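Local coordinates for leucine rich repeat and phosphatase domain containing protein (Entamoeba histolytica, PDB 3EMU) that has the dual-specificity phosphatase fold and may bind phosphorylated ligands, although its signature loop departs from the usual catalytic sequence, leaving phosphatase activity uncertain, at residues T7-Q12 and N24-Y30; E64-Y70 and E134-Q140; I77-I81 and A107-Y112. All coordinates share one frame; numbering follows the deposited sequence.

Interaction 1: T7-Q12 and N24-Y30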
# COMPACT_ATOMS: atom_id res chain seq x y z
N THR A 7 -13.92 10.76 1.49
CA THR A 7 -13.75 9.61 2.36
C THR A 7 -14.46 8.35 1.85
O THR A 7 -14.12 7.24 2.26
CB THR A 7 -14.23 9.92 3.82
OG1 THR A 7 -15.66 10.12 3.82
CG2 THR A 7 -13.60 11.19 4.30
N LEU A 8 -15.45 8.49 0.99
CA LEU A 8 -16.24 7.35 0.55
C LEU A 8 -15.59 6.57 -0.63
O LEU A 8 -16.10 5.54 -1.04
CB LEU A 8 -17.65 7.80 0.14
CG LEU A 8 -18.59 8.43 1.18
CD1 LEU A 8 -19.93 8.65 0.53
CD2 LEU A 8 -18.73 7.50 2.35
N SER A 9 -14.52 7.10 -1.20
CA SER A 9 -13.85 6.44 -2.33
C SER A 9 -12.38 6.19 -2.08
O SER A 9 -11.69 7.09 -1.61
CB SER A 9 -13.95 7.30 -3.58
OG SER A 9 -15.26 7.15 -4.08
N PRO A 10 -11.90 4.99 -2.45
CA PRO A 10 -10.43 4.85 -2.54
C PRO A 10 -9.78 5.82 -3.56
O PRO A 10 -10.46 6.44 -4.39
CB PRO A 10 -10.24 3.39 -2.95
CG PRO A 10 -11.55 2.69 -2.69
CD PRO A 10 -12.61 3.77 -2.88
N THR A 11 -8.46 5.97 -3.43
CA THR A 11 -7.66 6.78 -4.34
C THR A 11 -6.73 5.92 -5.24
O THR A 11 -6.00 5.01 -4.77
CB THR A 11 -6.82 7.82 -3.56
OG1 THR A 11 -7.70 8.60 -2.75
CG2 THR A 11 -6.04 8.78 -4.50
N GLN A 12 -6.79 6.18 -6.53
CA GLN A 12 -5.94 5.45 -7.47
C GLN A 12 -4.54 6.06 -7.40
O GLN A 12 -4.38 7.30 -7.50
CB GLN A 12 -6.44 5.54 -8.91
CG GLN A 12 -5.47 4.75 -9.80
CD GLN A 12 -5.92 4.55 -11.22
OE1 GLN A 12 -6.88 3.83 -11.49
NE2 GLN A 12 -5.18 5.12 -12.15
N ASN A 24 -14.14 2.93 2.82
CA ASN A 24 -14.38 2.95 1.38
C ASN A 24 -14.10 1.62 0.67
O ASN A 24 -14.48 1.46 -0.47
CB ASN A 24 -13.71 4.14 0.68
CG ASN A 24 -12.21 4.25 0.99
OD1 ASN A 24 -11.49 3.24 0.99
ND2 ASN A 24 -11.76 5.43 1.32
N ALA A 25 -13.54 0.63 1.37
CA ALA A 25 -13.51 -0.71 0.77
C ALA A 25 -14.93 -1.21 0.44
O ALA A 25 -15.12 -2.25 -0.23
CB ALA A 25 -12.82 -1.68 1.69
N HIS A 26 -15.93 -0.49 0.93
CA HIS A 26 -17.31 -0.96 0.82
C HIS A 26 -17.94 -0.33 -0.40
O HIS A 26 -19.08 -0.63 -0.75
CB HIS A 26 -18.11 -0.66 2.12
CG HIS A 26 -17.76 -1.56 3.26
ND1 HIS A 26 -16.75 -1.27 4.15
CD2 HIS A 26 -18.26 -2.77 3.64
CE1 HIS A 26 -16.66 -2.25 5.05
NE2 HIS A 26 -17.56 -3.17 4.75
N ASN A 27 -17.20 0.58 -1.02
CA ASN A 27 -17.64 1.17 -2.26
C ASN A 27 -17.56 0.15 -3.41
O ASN A 27 -16.64 0.18 -4.24
CB ASN A 27 -16.85 2.46 -2.52
CG ASN A 27 -17.46 3.27 -3.63
OD1 ASN A 27 -18.23 2.74 -4.44
ND2 ASN A 27 -17.14 4.55 -3.69
N VAL A 28 -18.55 -0.75 -3.47
CA VAL A 28 -18.55 -1.88 -4.38
C VAL A 28 -18.63 -1.52 -5.85
O VAL A 28 -18.11 -2.25 -6.70
CB VAL A 28 -19.67 -2.89 -4.03
CG1 VAL A 28 -19.29 -3.64 -2.77
CG2 VAL A 28 -21.01 -2.15 -3.83
N ASP A 29 -19.25 -0.39 -6.15
CA ASP A 29 -19.28 0.06 -7.52
C ASP A 29 -17.90 0.59 -7.96
O ASP A 29 -17.50 0.39 -9.09
CB ASP A 29 -20.34 1.14 -7.71
CG ASP A 29 -20.79 1.25 -9.15
OD1 ASP A 29 -20.99 0.18 -9.79
OD2 ASP A 29 -20.94 2.39 -9.65
N TYR A 30 -17.21 1.31 -7.08
CA TYR A 30 -15.85 1.72 -7.34
C TYR A 30 -14.96 0.52 -7.65
O TYR A 30 -14.17 0.54 -8.57
CB TYR A 30 -15.27 2.48 -6.14
CG TYR A 30 -13.84 2.96 -6.34
CD1 TYR A 30 -13.57 4.28 -6.68
CD2 TYR A 30 -12.78 2.09 -6.20
CE1 TYR A 30 -12.27 4.71 -6.87
CE2 TYR A 30 -11.47 2.50 -6.38
CZ TYR A 30 -11.22 3.80 -6.72
OH TYR A 30 -9.92 4.20 -6.87
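P10 lies flat against one face of the Y30 ring, and two asparagine amides, those of N24 and N27, hold the turn leading into it. P10 CD stands almost exactly above the middle of the ring, 3.7 Å from the Y30 centroid and only 9° off the ring normal, a CH-pi contact. The proline then runs on toward the outer part of the ring, where P10 CG meets Y30 CE2 at 3.7 Å. P10 and Y30 extend in opposite directions past one another, which puts the phenol end beside the proline's own backbone; the hydroxyl is hydrogen-bonded to H18. From another side the N24 amide backs the proline, with N24 CG 3.5 Å from P10 N. The torsion of N24 places CG between its own backbone N and carbonyl carbon (chi1 53°), turning the amide toward the backbone of 7-10. There N24 ND2 donates to T7 O at 3.1 Å, arriving from above the carbonyl plane, while OD1 takes the amide hydrogen of S21. N27 is used at both ends. Its ND2 donates to L8 O at 3.0 Å, again from well out of the carbonyl plane. Its OD1 accepts from Y30 N at 3.2 Å in a fairly straight bond (162°), so that N27 is the N-cap of helix 28-33. One asparagine thus ties the first turn of that helix to the chain entering strand 11-14. The chemistry is therefore divided: amides supply hydrogen bonds to the carbonyls of the 3-10 segment 7-8, and the CH-pi contact of P10 with Y30 forms the apolar part, joining the approach to edge strand 11-14 to the start of helix 28-33 without any charged pair.

Interaction 2: E64-Y70 and E134-Q140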
# COMPACT_ATOMS: atom_id res chain seq x y z
N GLU A 64 3.73 -0.17 15.55
CA GLU A 64 4.71 0.63 14.81
C GLU A 64 6.16 0.33 15.26
O GLU A 64 7.09 0.74 14.60
CB GLU A 64 4.38 2.13 14.89
CG GLU A 64 5.19 2.88 15.94
CD GLU A 64 4.77 4.35 16.15
OE1 GLU A 64 3.61 4.61 16.58
OE2 GLU A 64 5.63 5.22 15.91
N GLU A 65 6.32 -0.40 16.35
CA GLU A 65 7.63 -0.77 16.88
C GLU A 65 8.17 -2.03 16.19
O GLU A 65 7.41 -2.81 15.59
CB GLU A 65 7.60 -1.03 18.41
CG GLU A 65 7.02 0.06 19.25
CD GLU A 65 5.50 -0.15 19.50
OE1 GLU A 65 5.13 -1.13 20.22
OE2 GLU A 65 4.69 0.68 19.01
N GLY A 66 9.49 -2.23 16.31
CA GLY A 66 10.12 -3.39 15.70
C GLY A 66 10.05 -3.38 14.18
O GLY A 66 10.21 -2.34 13.56
N HIS A 67 9.77 -4.54 13.59
CA HIS A 67 9.96 -4.75 12.15
C HIS A 67 8.89 -5.57 11.48
O HIS A 67 9.18 -6.28 10.52
CB HIS A 67 11.33 -5.39 11.84
CG HIS A 67 11.72 -6.47 12.79
ND1 HIS A 67 11.31 -7.78 12.64
CD2 HIS A 67 12.47 -6.43 13.92
CE1 HIS A 67 11.78 -8.50 13.65
NE2 HIS A 67 12.48 -7.71 14.44
N GLN A 68 7.65 -5.47 11.94
CA GLN A 68 6.57 -6.26 11.34
C GLN A 68 6.22 -5.71 9.99
O GLN A 68 5.85 -6.45 9.10
CB GLN A 68 5.32 -6.27 12.21
CG GLN A 68 5.52 -6.80 13.60
CD GLN A 68 4.28 -6.56 14.52
OE1 GLN A 68 3.54 -5.59 14.36
NE2 GLN A 68 4.11 -7.42 15.50
N LEU A 69 6.28 -4.40 9.85
CA LEU A 69 5.99 -3.86 8.55
C LEU A 69 7.10 -4.22 7.52
O LEU A 69 6.81 -4.77 6.45
CB LEU A 69 5.69 -2.35 8.64
CG LEU A 69 5.28 -1.82 7.25
CD1 LEU A 69 3.92 -1.10 7.26
CD2 LEU A 69 6.42 -0.95 6.64
N TYR A 70 8.35 -3.92 7.86
CA TYR A 70 9.50 -4.31 7.10
C TYR A 70 9.38 -5.79 6.64
O TYR A 70 9.47 -6.08 5.43
CB TYR A 70 10.73 -4.17 8.00
CG TYR A 70 12.01 -4.60 7.36
CD1 TYR A 70 12.67 -3.74 6.47
CD2 TYR A 70 12.56 -5.87 7.62
CE1 TYR A 70 13.86 -4.12 5.85
CE2 TYR A 70 13.77 -6.27 7.03
CZ TYR A 70 14.43 -5.38 6.13
OH TYR A 70 15.62 -5.70 5.49
N GLU A 134 2.79 6.94 11.23
CA GLU A 134 3.57 6.95 12.47
C GLU A 134 5.10 6.82 12.25
O GLU A 134 5.55 6.06 11.39
CB GLU A 134 3.08 5.87 13.43
CG GLU A 134 1.60 5.99 13.81
CD GLU A 134 1.13 4.87 14.76
OE1 GLU A 134 1.59 3.70 14.69
OE2 GLU A 134 0.26 5.20 15.60
N SER A 135 5.88 7.52 13.05
CA SER A 135 7.34 7.53 12.85
C SER A 135 8.06 6.15 12.93
O SER A 135 9.05 5.95 12.23
CB SER A 135 8.03 8.53 13.79
OG SER A 135 7.85 8.09 15.12
N GLY A 136 7.59 5.21 13.76
CA GLY A 136 8.12 3.85 13.70
C GLY A 136 7.96 3.17 12.33
O GLY A 136 8.83 2.40 11.89
N PHE A 137 6.87 3.46 11.63
CA PHE A 137 6.72 2.96 10.30
C PHE A 137 7.65 3.63 9.28
O PHE A 137 8.17 2.93 8.41
CB PHE A 137 5.27 3.02 9.85
CG PHE A 137 4.40 1.98 10.53
CD1 PHE A 137 4.87 0.66 10.70
CD2 PHE A 137 3.13 2.32 11.02
CE1 PHE A 137 4.09 -0.30 11.31
CE2 PHE A 137 2.32 1.34 11.66
CZ PHE A 137 2.80 0.04 11.79
N ILE A 138 7.85 4.96 9.41
CA ILE A 138 8.76 5.72 8.55
C ILE A 138 10.18 5.11 8.68
O ILE A 138 10.88 4.87 7.67
CB ILE A 138 8.82 7.22 8.95
CG1 ILE A 138 7.50 7.97 8.66
CG2 ILE A 138 9.98 7.92 8.22
CD1 ILE A 138 6.97 7.83 7.29
N LEU A 139 10.57 4.85 9.92
CA LEU A 139 11.83 4.24 10.24
C LEU A 139 12.00 2.87 9.56
O LEU A 139 13.05 2.59 8.96
CB LEU A 139 11.88 4.07 11.74
CG LEU A 139 13.19 4.15 12.48
CD1 LEU A 139 13.98 5.38 12.05
CD2 LEU A 139 12.84 4.18 14.00
N GLN A 140 10.98 2.01 9.64
CA GLN A 140 10.99 0.73 8.92
C GLN A 140 11.07 0.88 7.39
O GLN A 140 11.62 0.02 6.69
CB GLN A 140 9.76 -0.12 9.28
CG GLN A 140 9.77 -0.59 10.73
CD GLN A 140 8.54 -1.46 11.10
OE1 GLN A 140 8.36 -2.56 10.53
NE2 GLN A 140 7.74 -1.00 12.07
O HOH W 1 6.32 -3.20 13.39
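Q140 reaches from helix 135-151 into the turn that opens helix 68-85, and its amide provides most of the direct hydrogen bonds. Q140 OE1 accepts from two successive backbone amides of the first helical turn: Y70 N at 3.0 Å, nearly straight (166°), and L69 N at 2.9 Å, weakly because the angle is poor. The other end of the amide, NE2, donates weakly to E64 O at 3.1 Å. It also gives a hydrogen to a water that accepts from Q68 N, so the amide and water link the loop to the first turn of helix 68-85. The extended chain beyond CG carries the amide this far.

A carboxylate contributes at the other end. E64 OE2 accepts from G136 N at 2.9 Å, using its anti side, and so meets the N-terminal turn of helix 135-151. Close by, E64 OE1 lies 2.9 Å from E134 OE1, two acceptors with their carboxylate planes 33° apart. Such proximity may raise the proton affinity of one of them, or be eased by the helix N-terminus. G136 brings its backbone close to E64, with G136 CA 3.4 Å from E64 O.

The apolar part centres on F137. E64 CA sits over one face of the ring toward its rim, a CH-pi contact 3.8 Å from the F137 centroid. L69 crosses F137 at about a right angle, with CB 3.7 Å from F137 CE1.

F137 also touches I61, N99 and K100; by sequence the last two probably belong to the counterpart of the phosphate-binding loop of dual-specificity phosphatases. N99 accepts from the backbone N of E134. With L69 packed on A103 and I104, this joint between the starts of helices 68-85 and 135-151 rests against the beginning of helix 100-112.

Interaction 3: I77-I81 and A107-Y112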
# COMPACT_ATOMS: atom_id res chain seq x y z
N ILE A 77 4.63 -6.91 -1.87
CA ILE A 77 5.04 -6.55 -3.24
C ILE A 77 4.62 -7.65 -4.25
O ILE A 77 4.07 -7.38 -5.34
CB ILE A 77 6.55 -6.26 -3.27
CG1 ILE A 77 6.77 -4.90 -2.58
CG2 ILE A 77 7.08 -6.29 -4.70
CD1 ILE A 77 8.21 -4.45 -2.51
N LYS A 78 4.78 -8.88 -3.80
CA LYS A 78 4.43 -10.05 -4.57
C LYS A 78 2.94 -10.13 -4.95
O LYS A 78 2.57 -10.35 -6.14
CB LYS A 78 4.85 -11.30 -3.78
CG LYS A 78 4.71 -12.54 -4.64
CD LYS A 78 4.55 -13.82 -3.82
CE LYS A 78 4.71 -15.07 -4.75
NZ LYS A 78 4.61 -16.37 -3.94
N PHE A 79 2.08 -9.96 -3.93
CA PHE A 79 0.62 -9.99 -4.11
C PHE A 79 0.28 -8.85 -5.01
O PHE A 79 -0.47 -9.00 -5.97
CB PHE A 79 -0.03 -9.86 -2.71
CG PHE A 79 -1.55 -9.85 -2.70
CD1 PHE A 79 -2.27 -11.06 -2.74
CD2 PHE A 79 -2.25 -8.65 -2.56
CE1 PHE A 79 -3.68 -11.07 -2.67
CE2 PHE A 79 -3.65 -8.65 -2.49
CZ PHE A 79 -4.37 -9.85 -2.55
N ILE A 80 0.91 -7.69 -4.79
CA ILE A 80 0.64 -6.56 -5.71
C ILE A 80 1.07 -6.83 -7.16
O ILE A 80 0.35 -6.53 -8.11
CB ILE A 80 1.30 -5.27 -5.20
CG1 ILE A 80 0.66 -4.86 -3.85
CG2 ILE A 80 1.16 -4.14 -6.21
CD1 ILE A 80 1.34 -3.69 -3.17
N ILE A 81 2.26 -7.37 -7.36
CA ILE A 81 2.72 -7.57 -8.73
C ILE A 81 1.90 -8.68 -9.38
O ILE A 81 1.56 -8.59 -10.55
CB ILE A 81 4.29 -7.79 -8.82
CG1 ILE A 81 4.95 -6.43 -8.76
CG2 ILE A 81 4.66 -8.42 -10.16
CD1 ILE A 81 6.33 -6.45 -8.31
N ALA A 107 6.52 1.58 0.17
CA ALA A 107 7.46 0.49 -0.01
C ALA A 107 7.39 -0.07 -1.44
O ALA A 107 8.43 -0.27 -2.12
CB ALA A 107 7.21 -0.60 1.00
N PHE A 108 6.16 -0.31 -1.91
CA PHE A 108 5.94 -0.79 -3.25
C PHE A 108 6.55 0.10 -4.36
O PHE A 108 7.20 -0.40 -5.27
CB PHE A 108 4.46 -1.03 -3.53
CG PHE A 108 4.20 -1.39 -4.96
CD1 PHE A 108 4.53 -2.68 -5.45
CD2 PHE A 108 3.70 -0.44 -5.85
CE1 PHE A 108 4.35 -3.03 -6.79
CE2 PHE A 108 3.51 -0.78 -7.19
CZ PHE A 108 3.85 -2.08 -7.66
N LEU A 109 6.29 1.40 -4.32
CA LEU A 109 6.80 2.33 -5.33
C LEU A 109 8.32 2.53 -5.21
O LEU A 109 8.99 2.74 -6.22
CB LEU A 109 6.13 3.68 -5.17
CG LEU A 109 4.61 3.85 -5.37
CD1 LEU A 109 4.23 5.30 -4.95
CD2 LEU A 109 4.18 3.59 -6.81
N MET A 110 8.85 2.53 -3.99
CA MET A 110 10.28 2.51 -3.82
C MET A 110 10.87 1.42 -4.76
O MET A 110 11.76 1.70 -5.57
CB MET A 110 10.67 2.28 -2.34
CG MET A 110 10.35 3.49 -1.38
SD MET A 110 10.46 3.17 0.37
CE MET A 110 12.18 2.75 0.60
N TYR A 111 10.31 0.21 -4.72
CA TYR A 111 10.83 -0.93 -5.44
C TYR A 111 10.49 -0.84 -6.93
O TYR A 111 11.35 -1.01 -7.81
CB TYR A 111 10.19 -2.19 -4.85
CG TYR A 111 10.53 -3.49 -5.52
CD1 TYR A 111 11.77 -4.11 -5.30
CD2 TYR A 111 9.61 -4.12 -6.36
CE1 TYR A 111 12.09 -5.31 -5.91
CE2 TYR A 111 9.92 -5.35 -6.99
CZ TYR A 111 11.17 -5.93 -6.76
OH TYR A 111 11.49 -7.14 -7.34
N TYR A 112 9.21 -0.57 -7.20
CA TYR A 112 8.65 -0.64 -8.53
C TYR A 112 9.01 0.52 -9.44
O TYR A 112 8.93 0.40 -10.67
CB TYR A 112 7.14 -0.67 -8.42
CG TYR A 112 6.42 -1.15 -9.64
CD1 TYR A 112 6.35 -2.51 -9.93
CD2 TYR A 112 5.76 -0.25 -10.48
CE1 TYR A 112 5.68 -2.96 -11.01
CE2 TYR A 112 5.07 -0.70 -11.59
CZ TYR A 112 5.04 -2.08 -11.84
OH TYR A 112 4.36 -2.60 -12.93
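Helices 77-81 and 107-112 cross at -71°, their local axes 10.8 Å apart at closest approach, and I77 and F108 have the nearest CA atoms, 5.8 Å apart. F108, its CG anti to the backbone N (chi1 174°), turns its ring toward the isoleucines of 77-81. I80 CG2 lies over one face near the rim, 3.7 Å from the F108 centroid, a CH-pi contact, and is closest to CE1, while Y112 CB of its own helix covers the opposite face. I81 CG1 instead meets the ring edge in its plane, 4.0 Å from F108 CE1.

In the dual-specificity phosphatase fold these two helices, 68-85 and 100-112, pack together on one side of the central sheet: I80 and F79 reach down to L40 of strand 36-42, F108 also touches I84, and I77 and M110 meet F144 of helix 135-151.

Farther out, Y111 lies beside I77, whose CG2 branch approaches the ring to 3.7 Å at Y111 CD2 and whose CD1 touches Y111 CB. I81 crosses Y111 at about a right angle, bringing its CD1 to the ring edge, 4.0 Å from Y111 CE2. The same isoleucine's CG1 brushes Y112 CE1 at 4.2 Å.

Interactions 2 and 3 share helix 68-85: interaction 2 secures its first turn, and interaction 3 packs its middle against helix 100-112, with centres 17 Å apart and nearest atoms about 6 Å apart. Interaction 3 is nested in the chain loop that interaction 2 closes. Interaction 1 lies on the opposite side of the chain's centre, its centre 26 Å from that of interaction 2 and 21 Å from that of interaction 3. In interaction 2 the F137 side chain is about 6 Å from a sulfate that probably came from the crystallisation liquor but may mark a phosphate-binding pocket.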